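PDB 6EK4: PaxB from Photorhabdus luminescens, which probably acts with a partner protein as one half of a two-component alpha-helical pore-forming toxin that perforates target-cell membranes. Local coordinates for residues A[69-74]-A[120-125]; A[82-87]-A[109-114]; A[135-140]-A[300-305]; A[236-241]-A[247-252]; A[310-315]-A[334-339]. All coordinates share one frame; numbering follows the deposited sequence.

Contact 1: residues A[69-74]-A[120-125]; sequences QTVLRQ and KGVIRS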
# COMPACT_ATOMS: atom_id res chain seq x y z
N GLN A 69 -24.86 15.44 18.53
CA GLN A 69 -24.68 16.30 19.70
C GLN A 69 -25.80 17.34 19.77
O GLN A 69 -26.41 17.52 20.82
CB GLN A 69 -23.32 16.99 19.69
CG GLN A 69 -22.19 16.14 20.27
CD GLN A 69 -20.88 16.90 20.40
OE1 GLN A 69 -20.04 16.56 21.24
NE2 GLN A 69 -20.70 17.93 19.58
N THR A 70 -26.06 18.00 18.64
CA THR A 70 -27.14 18.99 18.56
C THR A 70 -28.49 18.39 18.96
O THR A 70 -29.24 19.00 19.72
CB THR A 70 -27.27 19.58 17.14
OG1 THR A 70 -26.02 20.17 16.75
CG2 THR A 70 -28.37 20.64 17.08
N VAL A 71 -28.78 17.20 18.45
CA VAL A 71 -30.07 16.53 18.71
C VAL A 71 -30.22 16.15 20.19
O VAL A 71 -31.25 16.43 20.80
CB VAL A 71 -30.24 15.28 17.81
CG1 VAL A 71 -31.46 14.48 18.22
CG2 VAL A 71 -30.34 15.69 16.35
N LEU A 72 -29.20 15.50 20.75
CA LEU A 72 -29.23 15.06 22.15
C LEU A 72 -29.23 16.22 23.15
O LEU A 72 -29.80 16.10 24.23
CB LEU A 72 -28.07 14.11 22.45
CG LEU A 72 -28.31 12.61 22.25
CD1 LEU A 72 -29.07 12.32 20.96
CD2 LEU A 72 -26.99 11.86 22.27
N ARG A 73 -28.60 17.33 22.78
CA ARG A 73 -28.52 18.50 23.66
C ARG A 73 -29.85 19.27 23.79
O ARG A 73 -29.99 20.10 24.69
CB ARG A 73 -27.42 19.46 23.20
CG ARG A 73 -26.01 18.96 23.49
CD ARG A 73 -24.91 19.91 23.01
NE ARG A 73 -25.12 20.46 21.67
CZ ARG A 73 -24.15 20.86 20.84
NH1 ARG A 73 -24.48 21.34 19.64
NH2 ARG A 73 -22.87 20.79 21.18
N GLN A 74 -30.80 19.01 22.90
CA GLN A 74 -32.11 19.66 22.96
C GLN A 74 -33.03 19.11 24.05
O GLN A 74 -33.96 19.79 24.49
CB GLN A 74 -32.82 19.57 21.60
CG GLN A 74 -32.15 20.39 20.51
CD GLN A 74 -33.03 20.58 19.28
OE1 GLN A 74 -32.63 20.24 18.17
NE2 GLN A 74 -34.22 21.13 19.48
N LYS A 120 -38.52 9.79 20.66
CA LYS A 120 -38.79 9.18 19.35
C LYS A 120 -37.98 9.89 18.25
O LYS A 120 -37.43 9.24 17.36
CB LYS A 120 -40.28 9.25 18.99
CG LYS A 120 -41.12 8.08 19.50
CD LYS A 120 -42.50 8.09 18.85
CE LYS A 120 -43.40 7.00 19.40
NZ LYS A 120 -44.00 7.36 20.71
N GLY A 121 -37.91 11.21 18.34
CA GLY A 121 -37.22 12.04 17.36
C GLY A 121 -35.71 11.83 17.32
O GLY A 121 -35.13 11.76 16.23
N VAL A 122 -35.08 11.75 18.49
CA VAL A 122 -33.63 11.55 18.55
C VAL A 122 -33.25 10.13 18.11
O VAL A 122 -32.16 9.91 17.59
CB VAL A 122 -33.04 11.85 19.96
CG1 VAL A 122 -33.53 13.20 20.47
CG2 VAL A 122 -33.38 10.75 20.95
N ILE A 123 -34.16 9.17 18.33
CA ILE A 123 -33.97 7.80 17.87
C ILE A 123 -33.98 7.75 16.34
O ILE A 123 -33.18 7.03 15.73
CB ILE A 123 -35.04 6.85 18.45
CG1 ILE A 123 -34.78 6.63 19.95
CG2 ILE A 123 -35.05 5.50 17.74
CD1 ILE A 123 -35.97 6.09 20.72
N ARG A 124 -34.87 8.52 15.71
CA ARG A 124 -34.90 8.63 14.25
C ARG A 124 -33.63 9.28 13.70
O ARG A 124 -33.16 8.91 12.62
CB ARG A 124 -36.13 9.40 13.78
CG ARG A 124 -37.43 8.60 13.86
CD ARG A 124 -38.53 9.24 13.03
NE ARG A 124 -38.80 10.62 13.43
CZ ARG A 124 -39.54 10.98 14.49
NH1 ARG A 124 -40.10 10.07 15.28
NH2 ARG A 124 -39.71 12.27 14.75
N SER A 125 -33.07 10.23 14.45
CA SER A 125 -31.80 10.86 14.08
C SER A 125 -30.63 9.87 14.18
O SER A 125 -29.76 9.85 13.31
CB SER A 125 -31.52 12.09 14.94
OG SER A 125 -32.39 13.15 14.60
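S125, which V71 touches from the facing helix, holds G121 O with two donors: S125 N makes the regular helical bond at 3.1 Å, and S125 OG adds a weak one to G121 O at 3.5 Å. A chi1 of -72° sets OG beside its own backbone N, which turns the hydroxyl back along the preceding helical turn. V71 CG2 therefore meets S125 OG, at 3.7 Å, in plain packing. The other branch of V71, CG1, stands anti to the backbone N (chi1 171°) and is directed at V122, with V71 CG1 3.3 Å from V122 CG1. One valine thus forks over two residues of the facing helix that lie almost a turn apart. The short segments run antiparallel, their axes 9.9 Å apart at 169°, in the up-and-down packing of helices 42-73 and 101-141 within the bundle at one end of the elongated toxin. L72 enters from the flank: its CD1 lies 4.1 Å from V122 CB, and the two side chains meet at about a right angle. Further round, L72 also rests on Q336, L337 and L340 of helix 326-348, while V122 packs on L316 of helix 247-321.

Contact 2: residues A[82-87]-A[109-114]; sequences LTLTEI and SEHIRN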
# COMPACT_ATOMS: atom_id res chain seq x y z
N LEU A 82 -37.28 18.17 35.14
CA LEU A 82 -37.25 18.62 36.53
C LEU A 82 -38.64 18.51 37.18
O LEU A 82 -38.76 18.03 38.31
CB LEU A 82 -36.74 20.07 36.62
CG LEU A 82 -35.90 20.43 37.85
CD1 LEU A 82 -35.53 21.91 37.81
CD2 LEU A 82 -36.60 20.10 39.16
N THR A 83 -39.67 18.94 36.46
CA THR A 83 -41.03 18.99 37.01
C THR A 83 -41.67 17.62 37.22
O THR A 83 -42.59 17.49 38.03
CB THR A 83 -41.96 19.87 36.15
OG1 THR A 83 -41.88 19.46 34.78
CG2 THR A 83 -41.57 21.34 36.27
N LEU A 84 -41.20 16.60 36.50
CA LEU A 84 -41.70 15.23 36.72
C LEU A 84 -41.21 14.66 38.05
O LEU A 84 -41.95 13.96 38.73
CB LEU A 84 -41.29 14.29 35.57
CG LEU A 84 -42.14 14.37 34.29
CD1 LEU A 84 -41.48 13.57 33.17
CD2 LEU A 84 -43.56 13.87 34.54
N THR A 85 -39.96 14.96 38.41
CA THR A 85 -39.43 14.62 39.74
C THR A 85 -40.19 15.37 40.83
O THR A 85 -40.49 14.81 41.88
CB THR A 85 -37.92 14.92 39.87
OG1 THR A 85 -37.54 15.93 38.93
CG2 THR A 85 -37.08 13.67 39.63
N GLU A 86 -40.51 16.64 40.57
CA GLU A 86 -41.29 17.45 41.51
C GLU A 86 -42.74 16.98 41.62
O GLU A 86 -43.34 17.09 42.69
CB GLU A 86 -41.24 18.93 41.10
CG GLU A 86 -39.86 19.56 41.26
CD GLU A 86 -39.82 21.02 40.82
OE1 GLU A 86 -40.73 21.46 40.09
OE2 GLU A 86 -38.86 21.72 41.21
N ILE A 87 -43.29 16.46 40.53
CA ILE A 87 -44.64 15.87 40.55
C ILE A 87 -44.63 14.58 41.36
O ILE A 87 -45.42 14.43 42.30
CB ILE A 87 -45.17 15.61 39.12
CG1 ILE A 87 -45.69 16.91 38.50
CG2 ILE A 87 -46.30 14.58 39.13
CD1 ILE A 87 -45.87 16.86 37.00
N SER A 109 -48.93 12.98 32.57
CA SER A 109 -49.28 12.31 31.31
C SER A 109 -49.02 13.21 30.11
O SER A 109 -48.68 12.73 29.03
CB SER A 109 -50.74 11.86 31.32
OG SER A 109 -50.94 10.80 32.24
N GLU A 110 -49.18 14.52 30.30
CA GLU A 110 -48.87 15.50 29.26
C GLU A 110 -47.36 15.59 29.05
O GLU A 110 -46.89 15.60 27.91
CB GLU A 110 -49.42 16.88 29.66
CG GLU A 110 -49.51 17.87 28.50
CD GLU A 110 -50.81 17.75 27.71
OE1 GLU A 110 -50.73 17.59 26.48
OE2 GLU A 110 -51.89 17.80 28.33
N HIS A 111 -46.62 15.65 30.15
CA HIS A 111 -45.16 15.70 30.12
C HIS A 111 -44.56 14.45 29.48
O HIS A 111 -43.63 14.55 28.67
CB HIS A 111 -44.60 15.86 31.54
CG HIS A 111 -44.68 17.26 32.07
ND1 HIS A 111 -45.64 18.16 31.67
CD2 HIS A 111 -43.93 17.90 33.00
CE1 HIS A 111 -45.47 19.30 32.32
NE2 HIS A 111 -44.43 19.17 33.13
N ILE A 112 -45.08 13.29 29.85
CA ILE A 112 -44.61 12.01 29.31
C ILE A 112 -44.86 11.88 27.81
O ILE A 112 -44.03 11.32 27.09
CB ILE A 112 -45.24 10.81 30.08
CG1 ILE A 112 -44.54 10.64 31.42
CG2 ILE A 112 -45.15 9.52 29.28
CD1 ILE A 112 -45.20 9.65 32.35
N ARG A 113 -45.99 12.41 27.33
CA ARG A 113 -46.32 12.36 25.91
C ARG A 113 -45.34 13.21 25.09
O ARG A 113 -44.99 12.85 23.96
CB ARG A 113 -47.76 12.82 25.67
CG ARG A 113 -48.46 12.12 24.51
CD ARG A 113 -49.93 12.50 24.42
NE ARG A 113 -50.64 12.24 25.67
CZ ARG A 113 -51.90 12.59 25.92
NH1 ARG A 113 -52.62 13.23 25.00
NH2 ARG A 113 -52.44 12.31 27.10
N ASN A 114 -44.91 14.34 25.66
CA ASN A 114 -43.89 15.19 25.04
C ASN A 114 -42.49 14.56 25.13
O ASN A 114 -41.68 14.73 24.23
CB ASN A 114 -43.86 16.57 25.71
CG ASN A 114 -45.15 17.34 25.51
OD1 ASN A 114 -45.81 17.21 24.48
ND2 ASN A 114 -45.52 18.14 26.50
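H111 carries both halves of this contact, its CB packing on L84 and the edge of its ring facing T83. The apolar part is the packing of L84 on the CB of H111: L84 CD2 lies 3.7 Å from H111 CB and L84 CG 4.0 Å from the same atom, the two side chains lying alongside and pointing opposite ways. L84 also touches R108, the residue just before segment 109-114, and Q326 at the start of helix 326-348. Among polar atoms, T83 OG1 approaches the H111 edge near the ring plane, 3.1 Å from H111 NE2 and just as far from H111 CD2. T83 OG1 is hydrogen-bonded to D79 O, just ahead of helix 80-90; a chi1 of 51° places the hydroxyl where it can bond back to D79 O while facing the histidine edge. Backbone bonding keeps both segments regular; I87 N, for example, reaches T83 O at 2.8 Å. The segments run in roughly opposite directions and belong to consecutive helices, 80-90 and 101-141, so the arrangement is that of a helical hairpin, closed by the connection that follows helix 80-90.

Contact 3: residues A[135-140]-A[300-305]; sequences SRIADV and LQAAKL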
# COMPACT_ATOMS: atom_id res chain seq x y z
N SER A 135 -24.71 2.59 4.52
CA SER A 135 -24.65 2.81 3.07
C SER A 135 -23.24 3.16 2.61
O SER A 135 -22.84 2.79 1.50
CB SER A 135 -25.62 3.92 2.65
OG SER A 135 -26.96 3.51 2.83
N ARG A 136 -22.49 3.87 3.45
CA ARG A 136 -21.10 4.21 3.15
C ARG A 136 -20.21 2.98 3.22
O ARG A 136 -19.36 2.78 2.35
CB ARG A 136 -20.59 5.28 4.12
CG ARG A 136 -21.31 6.62 4.01
CD ARG A 136 -20.88 7.40 2.78
NE ARG A 136 -21.90 8.37 2.37
CZ ARG A 136 -22.97 8.08 1.64
NH1 ARG A 136 -23.21 6.84 1.21
NH2 ARG A 136 -23.83 9.05 1.33
N ILE A 137 -20.40 2.17 4.26
CA ILE A 137 -19.67 0.91 4.44
C ILE A 137 -19.90 -0.02 3.25
O ILE A 137 -18.97 -0.68 2.78
CB ILE A 137 -20.07 0.21 5.76
CG1 ILE A 137 -19.48 0.97 6.95
CG2 ILE A 137 -19.59 -1.24 5.79
CD1 ILE A 137 -20.15 0.65 8.28
N ALA A 138 -21.14 -0.08 2.77
CA ALA A 138 -21.49 -0.91 1.62
C ALA A 138 -20.76 -0.45 0.36
O ALA A 138 -20.24 -1.28 -0.39
CB ALA A 138 -22.99 -0.90 1.39
N ASP A 139 -20.72 0.86 0.14
CA ASP A 139 -20.11 1.43 -1.06
C ASP A 139 -18.61 1.14 -1.16
O ASP A 139 -18.12 0.77 -2.24
CB ASP A 139 -20.34 2.95 -1.12
CG ASP A 139 -21.76 3.33 -1.53
OD1 ASP A 139 -22.43 2.52 -2.21
OD2 ASP A 139 -22.19 4.45 -1.18
N VAL A 140 -17.88 1.29 -0.06
CA VAL A 140 -16.43 1.07 -0.05
C VAL A 140 -16.07 -0.42 -0.13
O VAL A 140 -15.12 -0.80 -0.80
CB VAL A 140 -15.72 1.70 1.17
CG1 VAL A 140 -16.00 3.20 1.24
CG2 VAL A 140 -16.12 1.02 2.48
N LEU A 300 -13.44 -1.30 10.17
CA LEU A 300 -13.53 -1.69 11.58
C LEU A 300 -14.00 -0.52 12.45
O LEU A 300 -14.86 -0.68 13.31
CB LEU A 300 -12.18 -2.22 12.10
CG LEU A 300 -11.94 -3.74 12.07
CD1 LEU A 300 -12.53 -4.41 10.84
CD2 LEU A 300 -10.44 -4.02 12.18
N GLN A 301 -13.42 0.65 12.21
CA GLN A 301 -13.80 1.87 12.92
C GLN A 301 -15.17 2.36 12.45
O GLN A 301 -15.95 2.88 13.24
CB GLN A 301 -12.76 2.97 12.70
CG GLN A 301 -11.35 2.62 13.17
CD GLN A 301 -11.26 2.37 14.66
OE1 GLN A 301 -12.04 2.91 15.44
NE2 GLN A 301 -10.30 1.55 15.06
N ALA A 302 -15.45 2.20 11.16
CA ALA A 302 -16.72 2.62 10.57
C ALA A 302 -17.89 1.78 11.08
O ALA A 302 -18.97 2.30 11.34
CB ALA A 302 -16.66 2.55 9.05
N ALA A 303 -17.66 0.47 11.21
CA ALA A 303 -18.68 -0.45 11.70
C ALA A 303 -19.04 -0.17 13.16
O ALA A 303 -20.19 -0.35 13.57
CB ALA A 303 -18.22 -1.89 11.54
N LYS A 304 -18.05 0.28 13.94
CA LYS A 304 -18.27 0.61 15.35
C LYS A 304 -19.11 1.88 15.52
O LYS A 304 -19.81 2.03 16.52
CB LYS A 304 -16.94 0.75 16.09
CG LYS A 304 -16.22 -0.57 16.31
CD LYS A 304 -14.82 -0.36 16.89
CE LYS A 304 -14.06 -1.67 17.01
NZ LYS A 304 -12.74 -1.50 17.67
N LEU A 305 -19.03 2.80 14.56
CA LEU A 305 -19.88 4.00 14.56
C LEU A 305 -21.34 3.62 14.30
O LEU A 305 -22.24 4.09 15.00
CB LEU A 305 -19.40 5.01 13.51
CG LEU A 305 -18.07 5.71 13.78
CD1 LEU A 305 -17.53 6.34 12.52
CD2 LEU A 305 -18.22 6.75 14.88
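In the helical bundle of this toxin, helix 101-141 lies beside helix 247-321, and here a single isoleucine, I137, meets the small residues A302 and A303. The side chain leaves its helix with CG1 beside the backbone N (chi1 -72°) and continues nearly extended (chi2 161°), which sends CD1 straight at the facing backbone. Along the way I137 CG1 packs against the methyl of A302, CG1 to CB 3.9 Å. At the end, I137 CD1 rests on the peptide link between the two alanines, 3.7 Å from A302 O and 3.8 Å from A303 N. The contact is apolar in character: the methyl group lies against peptide atoms, with no polar bond between the segments. The closest CA atoms are those of I137 and A302, 7.0 Å apart, and the two segments point in roughly opposite directions, as neighbours in an up-and-down bundle do; the short side chain of A302 is consistent with the I137 methyl lying so close to the main chain. I137 is flanked on helix 247-321 by L299 and E306 as well. Away from A302, R136 and D139 form a salt bridge within their own helix, R136 NH1 to D139 OD2 at 3.5 Å, on the side where R136 touches L57 and D139 touches Y53 of helix 42-73. A302 too packs on L57, so helix 42-73 lies against both partners. A bound sodium ion is about 12 Å from the side chain of I137.

Contact 4: residues A[236-241]-A[247-252]; sequences KILGNI and YIELAD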
# COMPACT_ATOMS: atom_id res chain seq x y z
N LYS A 236 40.85 -20.74 -30.81
CA LYS A 236 39.62 -21.41 -30.39
C LYS A 236 38.37 -20.71 -30.93
O LYS A 236 37.37 -21.36 -31.24
CB LYS A 236 39.56 -21.48 -28.86
CG LYS A 236 38.44 -22.35 -28.30
CD LYS A 236 38.62 -22.59 -26.81
CE LYS A 236 37.50 -23.43 -26.24
NZ LYS A 236 36.20 -22.70 -26.18
N ILE A 237 38.43 -19.38 -31.04
CA ILE A 237 37.32 -18.58 -31.55
C ILE A 237 37.14 -18.77 -33.06
O ILE A 237 36.01 -18.86 -33.55
CB ILE A 237 37.52 -17.08 -31.24
CG1 ILE A 237 37.49 -16.85 -29.72
CG2 ILE A 237 36.46 -16.22 -31.91
CD1 ILE A 237 38.23 -15.60 -29.28
N LEU A 238 38.25 -18.83 -33.80
CA LEU A 238 38.21 -18.98 -35.26
C LEU A 238 38.08 -20.44 -35.71
O LEU A 238 38.02 -20.71 -36.91
CB LEU A 238 39.47 -18.37 -35.88
CG LEU A 238 39.72 -16.89 -35.59
CD1 LEU A 238 41.11 -16.49 -36.07
CD2 LEU A 238 38.66 -16.01 -36.24
N GLY A 239 38.05 -21.37 -34.76
CA GLY A 239 37.95 -22.79 -35.07
C GLY A 239 39.25 -23.36 -35.62
O GLY A 239 39.23 -24.24 -36.49
N ASN A 240 40.37 -22.87 -35.11
CA ASN A 240 41.70 -23.30 -35.55
C ASN A 240 42.30 -24.30 -34.56
O ASN A 240 42.72 -23.93 -33.47
CB ASN A 240 42.62 -22.08 -35.71
CG ASN A 240 43.97 -22.44 -36.32
OD1 ASN A 240 44.18 -23.54 -36.82
ND2 ASN A 240 44.90 -21.49 -36.28
N ILE A 241 42.31 -25.57 -34.96
CA ILE A 241 42.90 -26.65 -34.15
C ILE A 241 44.01 -27.36 -34.93
O ILE A 241 44.35 -28.51 -34.62
CB ILE A 241 41.82 -27.65 -33.68
CG1 ILE A 241 41.08 -28.31 -34.87
CG2 ILE A 241 40.82 -26.96 -32.77
CD1 ILE A 241 41.61 -29.67 -35.28
N TYR A 247 48.54 -12.59 -37.98
CA TYR A 247 48.31 -11.36 -37.21
C TYR A 247 46.93 -10.79 -37.51
O TYR A 247 46.22 -10.37 -36.59
CB TYR A 247 49.39 -10.32 -37.51
CG TYR A 247 50.80 -10.79 -37.21
CD1 TYR A 247 51.23 -10.98 -35.90
CD2 TYR A 247 51.70 -11.05 -38.24
CE1 TYR A 247 52.51 -11.41 -35.62
CE2 TYR A 247 52.98 -11.49 -37.97
CZ TYR A 247 53.39 -11.66 -36.67
OH TYR A 247 54.67 -12.10 -36.40
N ILE A 248 46.55 -10.77 -38.78
CA ILE A 248 45.21 -10.32 -39.19
C ILE A 248 44.10 -11.19 -38.60
O ILE A 248 43.00 -10.70 -38.33
CB ILE A 248 45.05 -10.24 -40.73
CG1 ILE A 248 45.21 -11.62 -41.39
CG2 ILE A 248 46.04 -9.24 -41.32
CD1 ILE A 248 43.91 -12.31 -41.73
N GLU A 249 44.39 -12.47 -38.40
CA GLU A 249 43.43 -13.40 -37.78
C GLU A 249 43.28 -13.12 -36.28
O GLU A 249 42.20 -13.33 -35.72
CB GLU A 249 43.85 -14.85 -38.03
CG GLU A 249 43.74 -15.27 -39.49
CD GLU A 249 44.32 -16.65 -39.77
OE1 GLU A 249 44.51 -17.44 -38.82
OE2 GLU A 249 44.58 -16.94 -40.96
N LEU A 250 44.35 -12.64 -35.65
CA LEU A 250 44.30 -12.23 -34.24
C LEU A 250 43.36 -11.03 -34.07
O LEU A 250 42.55 -11.00 -33.14
CB LEU A 250 45.70 -11.88 -33.74
CG LEU A 250 45.88 -11.66 -32.23
CD1 LEU A 250 45.65 -12.94 -31.46
CD2 LEU A 250 47.26 -11.10 -31.94
N ALA A 251 43.47 -10.06 -34.97
CA ALA A 251 42.58 -8.89 -34.98
C ALA A 251 41.15 -9.27 -35.36
O ALA A 251 40.19 -8.71 -34.84
CB ALA A 251 43.12 -7.83 -35.93
N ASP A 252 41.03 -10.22 -36.28
CA ASP A 252 39.72 -10.76 -36.68
C ASP A 252 39.04 -11.48 -35.51
O ASP A 252 37.82 -11.40 -35.36
CB ASP A 252 39.90 -11.72 -37.87
CG ASP A 252 38.57 -12.27 -38.38
OD1 ASP A 252 37.57 -11.53 -38.39
OD2 ASP A 252 38.55 -13.45 -38.80
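L238 supplies most of the surface its segment buries here, its two methyl groups divided between E249 and D252 of the facing helix. Chi1 of -58° places CG beside the backbone N, and the chain then extends (chi2 170°), spreading the fork across one turn of the partner. L238 CD1 lies over the main chain, 3.4 Å from E249 O and 3.7 Å from E249 CB. The other branch, L238 CD2, comes to 3.6 Å of D252 OD2, because D252 has its CG anti to the backbone N (chi1 -177°), which swings the carboxylate round to the leucine. E249 takes part through its CB and its carbonyl oxygen. No hydrogen bond crosses between the segments: an apolar fork sits on the backbone and on the flank of two acidic residues. L238 is packed on further by L245 and A253. Beyond it the chain leaves the helix at G239, whose phi is positive, and N240 then forms an Asx turn, its OD1 bonded to S242 N; K243 N adds a second bond to the same oxygen. The segments are the end of helix 217-237 and the start of helix 247-321, so the arrangement is a helix-loop-helix connection near the far end of the elongated molecule, where helix 247-321 begins its long run.

Contact 5: residues A[310-315]-A[334-339]; sequences NIFAKQ and HKQLDF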
# COMPACT_ATOMS: atom_id res chain seq x y z
N ASN A 310 -26.86 2.51 16.64
CA ASN A 310 -27.92 1.52 16.83
C ASN A 310 -28.06 1.09 18.29
O ASN A 310 -29.17 0.80 18.75
CB ASN A 310 -27.70 0.29 15.93
CG ASN A 310 -28.14 0.52 14.50
OD1 ASN A 310 -29.09 1.26 14.23
ND2 ASN A 310 -27.46 -0.12 13.56
N ILE A 311 -26.95 1.06 19.02
CA ILE A 311 -26.96 0.84 20.47
C ILE A 311 -27.63 2.03 21.16
O ILE A 311 -28.50 1.85 22.01
CB ILE A 311 -25.54 0.62 21.03
CG1 ILE A 311 -25.06 -0.79 20.69
CG2 ILE A 311 -25.50 0.83 22.54
CD1 ILE A 311 -23.58 -1.02 20.92
N PHE A 312 -27.20 3.24 20.80
CA PHE A 312 -27.78 4.48 21.33
C PHE A 312 -29.29 4.55 21.12
O PHE A 312 -30.02 4.97 22.02
CB PHE A 312 -27.13 5.70 20.66
CG PHE A 312 -25.81 6.12 21.26
CD1 PHE A 312 -24.96 5.21 21.87
CD2 PHE A 312 -25.42 7.45 21.20
CE1 PHE A 312 -23.75 5.62 22.41
CE2 PHE A 312 -24.21 7.87 21.73
CZ PHE A 312 -23.38 6.95 22.34
N ALA A 313 -29.74 4.13 19.94
CA ALA A 313 -31.17 4.17 19.60
C ALA A 313 -31.99 3.20 20.45
O ALA A 313 -32.99 3.59 21.04
CB ALA A 313 -31.36 3.86 18.12
N LYS A 314 -31.55 1.95 20.50
CA LYS A 314 -32.27 0.91 21.24
C LYS A 314 -32.20 1.13 22.76
O LYS A 314 -33.08 0.67 23.49
CB LYS A 314 -31.71 -0.48 20.88
CG LYS A 314 -32.50 -1.65 21.46
CD LYS A 314 -32.45 -2.86 20.53
CE LYS A 314 -32.79 -4.15 21.27
NZ LYS A 314 -31.60 -4.72 21.97
N GLN A 315 -31.16 1.82 23.22
CA GLN A 315 -31.02 2.16 24.64
C GLN A 315 -32.10 3.16 25.07
O GLN A 315 -32.70 3.02 26.13
CB GLN A 315 -29.63 2.73 24.91
CG GLN A 315 -29.25 2.80 26.38
CD GLN A 315 -27.80 3.19 26.59
OE1 GLN A 315 -27.21 3.89 25.77
NE2 GLN A 315 -27.21 2.74 27.69
N HIS A 334 -26.52 11.79 29.07
CA HIS A 334 -25.20 12.29 29.46
C HIS A 334 -24.08 11.30 29.17
O HIS A 334 -22.95 11.70 28.88
CB HIS A 334 -25.18 12.70 30.94
CG HIS A 334 -25.74 14.07 31.19
ND1 HIS A 334 -27.09 14.32 31.30
CD2 HIS A 334 -25.12 15.27 31.34
CE1 HIS A 334 -27.28 15.61 31.51
NE2 HIS A 334 -26.10 16.21 31.54
N LYS A 335 -24.38 10.00 29.23
CA LYS A 335 -23.41 8.97 28.88
C LYS A 335 -23.19 8.96 27.36
O LYS A 335 -22.06 8.85 26.89
CB LYS A 335 -23.89 7.59 29.35
CG LYS A 335 -22.77 6.58 29.54
CD LYS A 335 -23.31 5.17 29.70
CE LYS A 335 -22.18 4.16 29.84
NZ LYS A 335 -22.66 2.76 29.75
N GLN A 336 -24.28 9.08 26.61
CA GLN A 336 -24.22 9.19 25.15
C GLN A 336 -23.53 10.48 24.70
O GLN A 336 -22.83 10.49 23.70
CB GLN A 336 -25.63 9.12 24.54
CG GLN A 336 -26.23 7.73 24.52
CD GLN A 336 -27.57 7.67 23.81
OE1 GLN A 336 -27.98 8.62 23.15
NE2 GLN A 336 -28.26 6.54 23.95
N LEU A 337 -23.75 11.56 25.44
CA LEU A 337 -23.11 12.84 25.13
C LEU A 337 -21.61 12.81 25.41
O LEU A 337 -20.82 13.29 24.60
CB LEU A 337 -23.78 13.99 25.90
CG LEU A 337 -25.09 14.51 25.31
CD1 LEU A 337 -25.77 15.47 26.28
CD2 LEU A 337 -24.87 15.19 23.96
N ASP A 338 -21.22 12.24 26.55
CA ASP A 338 -19.80 12.08 26.89
C ASP A 338 -19.05 11.26 25.84
O ASP A 338 -17.88 11.52 25.56
CB ASP A 338 -19.64 11.41 28.26
CG ASP A 338 -19.93 12.35 29.42
OD1 ASP A 338 -20.37 13.50 29.18
OD2 ASP A 338 -19.73 11.93 30.58
N PHE A 339 -19.74 10.27 25.26
CA PHE A 339 -19.18 9.47 24.17
C PHE A 339 -18.94 10.32 22.93
O PHE A 339 -17.91 10.17 22.26
CB PHE A 339 -20.11 8.31 23.84
CG PHE A 339 -19.64 7.46 22.69
CD1 PHE A 339 -18.63 6.52 22.88
CD2 PHE A 339 -20.21 7.60 21.43
CE1 PHE A 339 -18.20 5.74 21.82
CE2 PHE A 339 -19.77 6.82 20.37
CZ PHE A 339 -18.77 5.89 20.57
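F312 and Q336 face each other with CA atoms 7.0 Å apart, where the two segments run antiparallel, axes 11.5 Å apart at 167°. The Q336 side chain lies over one face of the F312 ring: its CG is 3.4 Å from the ring centroid, almost on the normal, a CH-pi contact. The amide itself stacks on the ring, the planes 12° apart. The chain is extended beyond CG (chi2 -176°), which carries the amide along the phenylalanine, reaching past it from the other helix. Q336 NE2 makes two weak hydrogen bonds, to F312 O at 3.0 Å with a bent geometry, and to Q315 OE1 at 3.4 Å with a nearly straight one. The two weak bonds and the stacked ring together are consistent with a preferred turn of the amide. Q315 OE1 has a stronger partner in Y14 OH. F339 approaches F312 obliquely, F312 CZ lying 3.4 Å from F339 CD2 and the centroids 5.4 Å apart. The F312 ring also meets Y14, whose ring makes a cation-pi contact with K335. Helices 247-321 and 326-348 are consecutive, joined by a short turn, so this is the interior of an antiparallel helical hairpin made by the last two helices of the chain.

Contacts 1 and 5 touch and pack as one continuous layer: their centres are 10 Å apart, and L72 CD2 lies 3.5 Å from Q336 OE1, while I123 packs on A313. Contact 2 lies 19 Å from contact 1, centre to centre, and is nested within the loop that contact 1 closes. Helix 101-141 runs through contacts 1, 2 and 3, and helix 247-321 through 3, 4 and 5. Contact 3, 21 Å from contact 1 between centres, lies nearer the middle of the chain and is the one near the bound sodium ion. Contact 4 stands apart, 93 Å from contact 5 between centres, on the opposite side of the chain's centre.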